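Local coordinates for BolA-like protein (Babesia bovis, PDB 3O2E) that is of unknown function but belongs to the BolA/IbaG family and may bind a 2Fe-2S cluster, at residues 30-35 with 39-44. Residues are numbered along the deposited sequence; the frame is centred on the assembly and turned at random.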
loop_
_atom_site.group_PDB
_atom_site.type_symbol
_atom_site.label_atom_id
_atom_site.label_comp_id
_atom_site.label_asym_id
_atom_site.label_seq_id
_atom_site.Cartn_x
_atom_site.Cartn_y
_atom_site.Cartn_z
ATOM N N GLU A 30 5.411 7.189 1.284
ATOM C CA GLU A 30 4.959 8.507 1.716
ATOM C C GLU A 30 3.450 8.695 1.474
ATOM O O GLU A 30 2.750 9.245 2.312
ATOM C CB GLU A 30 5.847 9.578 1.046
ATOM C CG GLU A 30 5.312 11.021 0.878
ATOM C CD GLU A 30 6.033 11.750 -0.299
ATOM O OE1 GLU A 30 7.277 11.619 -0.407
ATOM O OE2 GLU A 30 5.369 12.393 -1.157
ATOM N N ARG A 31 2.957 8.264 0.321
ATOM C CA ARG A 31 1.548 8.382 -0.005
ATOM C C ARG A 31 0.745 7.566 0.944
ATOM O O ARG A 31 -0.256 8.040 1.467
ATOM C CB ARG A 31 1.258 7.868 -1.414
ATOM C CG ARG A 31 1.782 8.705 -2.529
ATOM C CD ARG A 31 1.022 9.974 -2.720
ATOM N NE ARG A 31 1.793 10.761 -3.653
ATOM C CZ ARG A 31 2.782 11.579 -3.303
ATOM N NH1 ARG A 31 3.094 11.782 -2.019
ATOM N NH2 ARG A 31 3.470 12.209 -4.246
ATOM N N LEU A 32 1.167 6.312 1.158
ATOM C CA LEU A 32 0.426 5.417 2.074
ATOM C C LEU A 32 0.426 5.961 3.480
ATOM O O LEU A 32 -0.608 5.934 4.153
ATOM C CB LEU A 32 0.992 3.969 2.052
ATOM C CG LEU A 32 0.928 3.196 0.745
ATOM C CD1 LEU A 32 1.514 1.779 0.888
ATOM C CD2 LEU A 32 -0.471 3.103 0.311
ATOM N N ARG A 33 1.598 6.388 3.965
ATOM C CA ARG A 33 1.683 6.986 5.317
ATOM C C ARG A 33 0.833 8.236 5.453
ATOM O O ARG A 33 0.174 8.459 6.463
ATOM C CB ARG A 33 3.130 7.328 5.682
ATOM C CG ARG A 33 3.893 6.079 5.953
ATOM C CD ARG A 33 5.389 6.281 6.033
ATOM N NE ARG A 33 5.925 5.002 6.511
ATOM C CZ ARG A 33 7.098 4.452 6.202
ATOM N NH1 ARG A 33 7.953 5.070 5.390
ATOM N NH2 ARG A 33 7.404 3.252 6.754
ATOM N N SER A 34 0.873 9.089 4.443
ATOM C CA SER A 34 0.106 10.317 4.489
ATOM C C SER A 34 -1.410 10.048 4.613
ATOM O O SER A 34 -2.070 10.666 5.461
ATOM C CB SER A 34 0.419 11.167 3.278
ATOM O OG SER A 34 -0.461 12.265 3.247
ATOM N N MET A 35 -1.940 9.112 3.805
ATOM C CA MET A 35 -3.396 8.845 3.786
ATOM C C MET A 35 -3.876 7.883 4.882
ATOM O O MET A 35 -4.947 8.088 5.471
ATOM C CB MET A 35 -3.860 8.368 2.411
ATOM C CG MET A 35 -5.396 8.265 2.333
ATOM S SD MET A 35 -6.242 7.744 0.852
ATOM C CE MET A 35 -6.414 9.273 -0.100
ATOM N N GLN A 39 -0.015 1.749 11.500
ATOM C CA GLN A 39 0.774 1.320 12.664
ATOM C C GLN A 39 1.979 0.529 12.181
ATOM O O GLN A 39 2.999 0.451 12.837
ATOM C CB GLN A 39 -0.094 0.402 13.572
ATOM C CG GLN A 39 -1.240 1.083 14.357
ATOM C CD GLN A 39 -2.369 1.640 13.496
ATOM O OE1 GLN A 39 -2.781 1.044 12.502
ATOM N NE2 GLN A 39 -2.848 2.811 13.857
ATOM N N PHE A 40 1.820 -0.124 11.031
ATOM C CA PHE A 40 2.886 -0.883 10.437
ATOM C C PHE A 40 2.786 -0.883 8.897
ATOM O O PHE A 40 1.722 -1.066 8.347
ATOM C CB PHE A 40 2.877 -2.301 11.026
ATOM C CG PHE A 40 3.997 -3.144 10.537
ATOM C CD1 PHE A 40 5.253 -3.065 11.135
ATOM C CD2 PHE A 40 3.800 -3.969 9.426
ATOM C CE1 PHE A 40 6.314 -3.836 10.652
ATOM C CE2 PHE A 40 4.813 -4.742 8.939
ATOM C CZ PHE A 40 6.101 -4.681 9.547
ATOM N N LEU A 41 3.904 -0.663 8.217
ATOM C CA LEU A 41 3.929 -0.683 6.763
ATOM C C LEU A 41 5.214 -1.332 6.274
ATOM O O LEU A 41 6.295 -0.967 6.740
ATOM C CB LEU A 41 3.845 0.745 6.218
ATOM C CG LEU A 41 3.915 0.926 4.702
ATOM C CD1 LEU A 41 2.654 0.217 4.055
ATOM C CD2 LEU A 41 4.064 2.395 4.310
ATOM N N LYS A 42 5.099 -2.320 5.391
ATOM C CA LYS A 42 6.264 -2.938 4.765
ATOM C C LYS A 42 6.011 -2.901 3.266
ATOM O O LYS A 42 5.113 -3.580 2.771
ATOM C CB LYS A 42 6.495 -4.401 5.264
ATOM N N VAL A 43 6.728 -2.046 2.554
ATOM C CA VAL A 43 6.635 -2.008 1.100
ATOM C C VAL A 43 7.846 -2.717 0.505
ATOM O O VAL A 43 8.968 -2.381 0.832
ATOM C CB VAL A 43 6.550 -0.556 0.579
ATOM C CG1 VAL A 43 6.540 -0.531 -0.991
ATOM C CG2 VAL A 43 5.329 0.104 1.119
ATOM N N THR A 44 7.574 -3.698 -0.365
ATOM C CA THR A 44 8.567 -4.442 -1.159
ATOM C C THR A 44 8.624 -3.829 -2.534
ATOM O O THR A 44 7.590 -3.670 -3.206
ATOM C CB THR A 44 8.189 -5.931 -1.311
ATOM O OG1 THR A 44 8.094 -6.530 -0.027
ATOM C CG2 THR A 44 9.222 -6.757 -2.101
#
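Leu-41 of strand 40-45 reaches between Leu-32 and Arg-33 of helix 25-36. Its CB points at the helix; CG, anti to the backbone N (chi1 178°), runs along the strand toward Val-43, and the two methyls part from there, CD2 rising to the helix. Leu-41 CD1 meets Leu-32 CD1 at 3.7 Å, the two leucines crossing at about a right angle. Leu-41 CD2 is 4.1 Å from Leu-32 CB, 4.0 Å from Arg-33 CG and 3.9 Å from Arg-33 NE, so that this methyl lies over one face of the guanidinium; the Arg-33 chain runs extended from CG to NE. In the class II KH-like fold of BolA proteins the first helix and first strand are joined by a short turn, with the helix packed on one face of the three-stranded mixed sheet; the axes of 30-35 and 40-44 come within 10.2 Å and run nearly antiparallel, at 161°. No hydrogen bond links the two segments. Val-43 CG2, two residues along the strand, comes to 4.2 Å from Leu-32 CD1. Leu-32 is buried and also touches Val-75 of helix 68-78; Arg-33 is exposed, its NH1 in a long, weak ion pair with Glu-29.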